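Protein argonaute (Methanocaldococcus jannaschii, PDB 5G5S) uses short single-stranded DNA guides to find complementary target DNA and cut it, and may thereby defend the archaeon against invading genetic elements. Local coordinates at residues S59-Y64 and E101-G106; N581-I586 and L642-G647. One frame throughout, in Å; residues are numbered along the deposited sequence.

Interaction 1: S59-Y64 and E101-G106; sequences SFVLPY and EKLVRG
Pro63, just past the end of strand 59-62, comes closest to segment 101-106 at Leu103, on helix 97-111, with the two CA atoms 5.4 Å apart and no hydrogen bond between the segments. Leu103 is the residue that both Val61 and Pro63 touch. Its CG stands anti to its own carbonyl carbon (chi1 -69°), and this carries the isobutyl end off the helix toward Val61. Both branches of the leucine meet Val61. CD1 touches its two methyl groups, at 3.9 Å from CG1 and 4.0 Å from CG2. CD2 also reaches CG1 and lies 3.6 Å from the backbone O of Val61. The two side chains cross at about a right angle, so the valine methyls meet the end of the leucine and do not run along its length.

Pro63 packs nearer the helix axis, against the backbone of the same residue. Its CB lies 3.2 Å from Leu103 O, and its CG lies 3.4 Å from the same oxygen. CB is also 4.1 Å from Leu103 CB. The flank of the proline ring therefore sits on the helix backbone. One turn on, CG of Pro63 comes 4.3 Å from C of Gly106, so the ring also meets bare helix backbone there.

Val61, Pro63 and Leu103 are all buried. Val26 of strand 25-31 also touches Leu103, while Met51 and Ile53 of strand 51-54 touch Val61. Pro63 also packs on Tyr107, further along the helix. The arrangement is a helix packed on an antiparallel sheet through apolar side chains. Here it joins helix 97-111 to the four-stranded sheet of the argonaute N-terminal domain.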
loop_
_atom_site.group_PDB
_atom_site.type_symbol
_atom_site.label_atom_id
_atom_site.label_comp_id
_atom_site.label_asym_id
_atom_site.label_seq_id
_atom_site.Cartn_x
_atom_site.Cartn_y
_atom_site.Cartn_z
ATOM N N SER A 59 17.353 9.676 -30.788
ATOM C CA SER A 59 16.111 10.065 -31.442
ATOM C C SER A 59 15.014 10.256 -30.417
ATOM O O SER A 59 14.966 9.549 -29.403
ATOM C CB SER A 59 15.705 9.039 -32.496
ATOM O OG SER A 59 15.529 7.755 -31.920
ATOM N N PHE A 60 14.143 11.235 -30.680
ATOM C CA PHE A 60 13.054 11.619 -29.797
ATOM C C PHE A 60 11.871 12.191 -30.583
ATOM O O PHE A 60 11.956 12.345 -31.802
ATOM C CB PHE A 60 13.563 12.616 -28.720
ATOM C CG PHE A 60 14.160 13.913 -29.232
ATOM C CD1 PHE A 60 15.439 13.944 -29.781
ATOM C CD2 PHE A 60 13.466 15.111 -29.118
ATOM C CE1 PHE A 60 15.988 15.137 -30.259
ATOM C CE2 PHE A 60 14.020 16.307 -29.589
ATOM C CZ PHE A 60 15.283 16.314 -30.143
ATOM N N VAL A 61 10.760 12.468 -29.880
ATOM C CA VAL A 61 9.545 13.036 -30.460
ATOM C C VAL A 61 9.093 14.235 -29.617
ATOM O O VAL A 61 9.075 14.151 -28.391
ATOM C CB VAL A 61 8.426 11.975 -30.713
ATOM C CG1 VAL A 61 7.990 11.271 -29.424
ATOM C CG2 VAL A 61 7.228 12.580 -31.445
ATOM N N LEU A 62 8.792 15.359 -30.283
ATOM C CA LEU A 62 8.332 16.588 -29.637
ATOM C C LEU A 62 6.881 16.893 -30.033
ATOM O O LEU A 62 6.498 16.642 -31.183
ATOM C CB LEU A 62 9.234 17.792 -29.988
ATOM C CG LEU A 62 10.665 17.810 -29.439
ATOM C CD1 LEU A 62 11.440 18.966 -30.020
ATOM C CD2 LEU A 62 10.703 17.870 -27.909
ATOM N N PRO A 63 6.066 17.465 -29.111
ATOM C CA PRO A 63 4.674 17.799 -29.473
ATOM C C PRO A 63 4.543 19.081 -30.311
ATOM O O PRO A 63 3.430 19.520 -30.600
ATOM C CB PRO A 63 3.990 17.932 -28.115
ATOM C CG PRO A 63 5.071 18.376 -27.193
ATOM C CD PRO A 63 6.362 17.821 -27.705
ATOM N N TYR A 64 5.680 19.676 -30.697
ATOM C CA TYR A 64 5.753 20.921 -31.456
ATOM C C TYR A 64 6.970 20.931 -32.373
ATOM O O TYR A 64 7.898 20.129 -32.200
ATOM C CB TYR A 64 5.801 22.136 -30.497
ATOM C CG TYR A 64 6.916 22.064 -29.474
ATOM C CD1 TYR A 64 6.743 21.379 -28.275
ATOM C CD2 TYR A 64 8.152 22.653 -29.718
ATOM C CE1 TYR A 64 7.775 21.274 -27.347
ATOM C CE2 TYR A 64 9.188 22.569 -28.790
ATOM C CZ TYR A 64 8.991 21.879 -27.604
ATOM O OH TYR A 64 9.996 21.791 -26.678
ATOM N N GLU A 101 -1.044 11.058 -25.054
ATOM C CA GLU A 101 -1.396 11.666 -23.744
ATOM C C GLU A 101 -0.174 12.396 -23.144
ATOM O O GLU A 101 -0.279 13.554 -22.723
ATOM C CB GLU A 101 -1.838 10.589 -22.733
ATOM C CG GLU A 101 -3.194 9.961 -22.992
ATOM C CD GLU A 101 -3.454 8.640 -22.282
ATOM O OE1 GLU A 101 -2.522 8.125 -21.619
ATOM O OE2 GLU A 101 -4.588 8.111 -22.398
ATOM N N LYS A 102 0.985 11.713 -23.135
ATOM C CA LYS A 102 2.227 12.256 -22.586
ATOM C C LYS A 102 2.781 13.411 -23.394
ATOM O O LYS A 102 3.359 14.332 -22.812
ATOM C CB LYS A 102 3.282 11.160 -22.364
ATOM C CG LYS A 102 3.109 10.436 -21.045
ATOM C CD LYS A 102 2.622 9.016 -21.236
ATOM C CE LYS A 102 1.482 8.670 -20.305
ATOM N NZ LYS A 102 0.735 7.466 -20.761
ATOM N N LEU A 103 2.592 13.379 -24.725
ATOM C CA LEU A 103 3.050 14.469 -25.586
ATOM C C LEU A 103 2.196 15.718 -25.402
ATOM O O LEU A 103 2.741 16.812 -25.348
ATOM C CB LEU A 103 3.215 14.043 -27.059
ATOM C CG LEU A 103 4.375 13.048 -27.344
ATOM C CD1 LEU A 103 4.328 12.540 -28.744
ATOM C CD2 LEU A 103 5.744 13.667 -27.091
ATOM N N VAL A 104 0.882 15.550 -25.173
ATOM C CA VAL A 104 -0.047 16.661 -24.888
ATOM C C VAL A 104 0.333 17.283 -23.530
ATOM O O VAL A 104 0.321 18.512 -23.399
ATOM C CB VAL A 104 -1.541 16.233 -24.958
ATOM C CG1 VAL A 104 -2.475 17.354 -24.510
ATOM C CG2 VAL A 104 -1.912 15.767 -26.355
ATOM N N ARG A 105 0.719 16.429 -22.543
ATOM C CA ARG A 105 1.162 16.855 -21.210
ATOM C C ARG A 105 2.419 17.691 -21.335
ATOM O O ARG A 105 2.480 18.782 -20.765
ATOM C CB ARG A 105 1.390 15.651 -20.277
ATOM C CG ARG A 105 1.443 16.035 -18.802
ATOM C CD ARG A 105 2.093 14.955 -17.972
ATOM N NE ARG A 105 1.950 15.207 -16.538
ATOM C CZ ARG A 105 2.829 15.876 -15.797
ATOM N NH1 ARG A 105 3.928 16.382 -16.348
ATOM N NH2 ARG A 105 2.615 16.049 -14.498
ATOM N N GLY A 106 3.382 17.197 -22.115
ATOM C CA GLY A 106 4.627 17.908 -22.376
ATOM C C GLY A 106 4.409 19.238 -23.082
ATOM O O GLY A 106 5.113 20.215 -22.812
#

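Interaction 2: N581-I586 and L642-G647; sequences NDLKEI and LRFNCG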
loop_
_atom_site.group_PDB
_atom_site.type_symbol
_atom_site.label_atom_id
_atom_site.label_comp_id
_atom_site.label_asym_id
_atom_site.label_seq_id
_atom_site.Cartn_x
_atom_site.Cartn_y
_atom_site.Cartn_z
ATOM N N ASN A 581 10.411 -9.603 -22.946
ATOM C CA ASN A 581 10.964 -10.736 -23.683
ATOM C C ASN A 581 11.273 -11.911 -22.762
ATOM O O ASN A 581 11.099 -13.059 -23.172
ATOM C CB ASN A 581 12.207 -10.331 -24.456
ATOM C CG ASN A 581 12.782 -11.471 -25.264
ATOM O OD1 ASN A 581 12.211 -11.889 -26.280
ATOM N ND2 ASN A 581 13.858 -12.069 -24.761
ATOM N N ASP A 582 11.753 -11.631 -21.538
ATOM C CA ASP A 582 12.058 -12.664 -20.548
ATOM C C ASP A 582 10.765 -13.354 -20.104
ATOM O O ASP A 582 10.764 -14.570 -19.898
ATOM C CB ASP A 582 12.793 -12.062 -19.335
ATOM C CG ASP A 582 14.240 -11.653 -19.557
ATOM O OD1 ASP A 582 14.627 -11.433 -20.725
ATOM O OD2 ASP A 582 14.973 -11.502 -18.555
ATOM N N LEU A 583 9.663 -12.572 -19.980
ATOM C CA LEU A 583 8.345 -13.086 -19.607
ATOM C C LEU A 583 7.728 -13.891 -20.739
ATOM O O LEU A 583 7.061 -14.886 -20.470
ATOM C CB LEU A 583 7.412 -11.983 -19.108
ATOM C CG LEU A 583 7.743 -11.366 -17.742
ATOM C CD1 LEU A 583 6.828 -10.205 -17.450
ATOM C CD2 LEU A 583 7.675 -12.399 -16.618
ATOM N N LYS A 584 8.021 -13.512 -22.002
ATOM C CA LYS A 584 7.621 -14.241 -23.208
ATOM C C LYS A 584 8.276 -15.632 -23.202
ATOM O O LYS A 584 7.585 -16.617 -23.436
ATOM C CB LYS A 584 8.028 -13.479 -24.482
ATOM C CG LYS A 584 7.018 -12.428 -24.914
ATOM C CD LYS A 584 7.237 -11.998 -26.367
ATOM C CE LYS A 584 7.953 -10.678 -26.485
ATOM N NZ LYS A 584 8.279 -10.358 -27.900
ATOM N N GLU A 585 9.585 -15.711 -22.869
ATOM C CA GLU A 585 10.357 -16.963 -22.793
ATOM C C GLU A 585 9.933 -17.854 -21.620
ATOM O O GLU A 585 9.826 -19.065 -21.793
ATOM C CB GLU A 585 11.880 -16.697 -22.760
ATOM C CG GLU A 585 12.439 -16.014 -24.002
ATOM C CD GLU A 585 12.156 -16.705 -25.322
ATOM O OE1 GLU A 585 12.668 -17.830 -25.528
ATOM O OE2 GLU A 585 11.407 -16.128 -26.143
ATOM N N ILE A 586 9.694 -17.257 -20.439
ATOM C CA ILE A 586 9.258 -17.947 -19.224
ATOM C C ILE A 586 7.912 -18.677 -19.423
ATOM O O ILE A 586 7.774 -19.814 -18.966
ATOM C CB ILE A 586 9.309 -16.986 -17.988
ATOM C CG1 ILE A 586 10.537 -17.281 -17.126
ATOM C CG2 ILE A 586 8.038 -17.008 -17.136
ATOM C CD1 ILE A 586 11.042 -16.102 -16.313
ATOM N N LEU A 642 -1.503 -7.361 -18.863
ATOM C CA LEU A 642 -0.722 -8.085 -19.864
ATOM C C LEU A 642 -0.847 -9.586 -19.711
ATOM O O LEU A 642 -1.055 -10.085 -18.610
ATOM C CB LEU A 642 0.764 -7.687 -19.781
ATOM C CG LEU A 642 1.106 -6.205 -20.024
ATOM C CD1 LEU A 642 2.481 -5.863 -19.468
ATOM C CD2 LEU A 642 0.975 -5.840 -21.508
ATOM N N ARG A 643 -0.711 -10.305 -20.828
ATOM C CA ARG A 643 -0.787 -11.757 -20.867
ATOM C C ARG A 643 0.385 -12.334 -21.634
ATOM O O ARG A 643 0.572 -12.002 -22.806
ATOM C CB ARG A 643 -2.120 -12.211 -21.484
ATOM C CG ARG A 643 -2.215 -13.725 -21.679
ATOM C CD ARG A 643 -3.526 -14.122 -22.283
ATOM N NE ARG A 643 -4.639 -13.911 -21.355
ATOM C CZ ARG A 643 -5.905 -13.775 -21.726
ATOM N NH1 ARG A 643 -6.235 -13.813 -23.009
ATOM N NH2 ARG A 643 -6.849 -13.575 -20.817
ATOM N N PHE A 644 1.161 -13.215 -20.971
ATOM C CA PHE A 644 2.275 -13.947 -21.581
ATOM C C PHE A 644 1.840 -15.394 -21.656
ATOM O O PHE A 644 1.613 -16.033 -20.630
ATOM C CB PHE A 644 3.599 -13.774 -20.800
ATOM C CG PHE A 644 3.996 -12.323 -20.674
ATOM C CD1 PHE A 644 3.536 -11.549 -19.611
ATOM C CD2 PHE A 644 4.774 -11.710 -21.654
ATOM C CE1 PHE A 644 3.861 -10.195 -19.523
ATOM C CE2 PHE A 644 5.120 -10.360 -21.550
ATOM C CZ PHE A 644 4.678 -9.616 -20.477
ATOM N N ASN A 645 1.680 -15.889 -22.881
ATOM C CA ASN A 645 1.196 -17.236 -23.164
ATOM C C ASN A 645 1.821 -17.729 -24.476
ATOM O O ASN A 645 1.789 -17.007 -25.478
ATOM C CB ASN A 645 -0.359 -17.199 -23.277
ATOM C CG ASN A 645 -1.068 -18.539 -23.286
ATOM O OD1 ASN A 645 -0.600 -19.518 -23.849
ATOM N ND2 ASN A 645 -2.271 -18.592 -22.730
ATOM N N CYS A 646 2.397 -18.945 -24.467
ATOM C CA CYS A 646 2.997 -19.564 -25.659
ATOM C C CYS A 646 4.047 -18.682 -26.368
ATOM O O CYS A 646 4.089 -18.635 -27.603
ATOM C CB CYS A 646 1.905 -20.027 -26.627
ATOM S SG CYS A 646 2.417 -21.356 -27.741
ATOM N N GLY A 647 4.858 -17.975 -25.584
ATOM C CA GLY A 647 5.897 -17.099 -26.113
ATOM C C GLY A 647 5.394 -15.788 -26.690
ATOM O O GLY A 647 6.178 -15.044 -27.288
#
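The chi1 of Phe644, -58°, swings its ring toward the helix, where one face meets CB of Leu583. In Leu583 a chi1 of -70° sets CG anti to the carbonyl carbon and carries CD1 on toward Phe644 CE1. CB of Leu583 lies over the middle of the ring face, 3.6 Å from the ring centroid and only 7° off the normal, which makes a clear CH-pi contact. Further out, CD1 of Leu583 reaches the far part of the ring, 3.6 Å from Phe644 CE1. The leucine thus runs from over the ring centre out past its CE1-CZ rim.

Lys584 continues the contact on the CD2 side of the ring. Its backbone N is 3.7 Å from Phe644 CD2, and its CG is 4.0 Å from the same atom. The lysine's aliphatic part also passes the turn after the strand, where its CD comes 3.4 Å from Gly647 O. Beyond CD the chain turns at chi3 and carries NZ off from the strand.

Gly647 approaches the helix backbone directly. Its CA lies 3.2 Å from Lys584 O in a nearly straight CA-H...O contact. Gly647 has a positive phi, a backbone shape that glycine adopts easily. Ser587 OG ties this corner together, bonding both Lys584 O and Gly647 N.

The contact belongs to the RNase H-like fold of the PIWI domain. It packs helix 577-590 on the end of strand 636-645, which pairs with strands 593-600 and 648-652. Leu583 also touches Leu547 and Ile551 of helix 547-556, and Glu649 of strand 648-652 meets Phe644 and Lys584.

Overall arrangement
The two contacts do not touch. Their centres are about 30 Å apart and their nearest atoms about 13 Å apart. They follow one another along the chain, interaction 1 in the N-terminal domain and interaction 2 in the Piwi region. Each packs a helix on a sheet through a helix leucine. Interaction 1 is near a guide-DNA contact: Lys109, which contacts the guide, is three residues beyond Gly106 on the same helix, and its side chain is about 4 Å from that glycine. Interaction 2 lies away from the annotated sites. However, strand 636-645 belongs to the same mixed sheet as strand 501-506, which ends at Asp506, a catalytic residue by similarity.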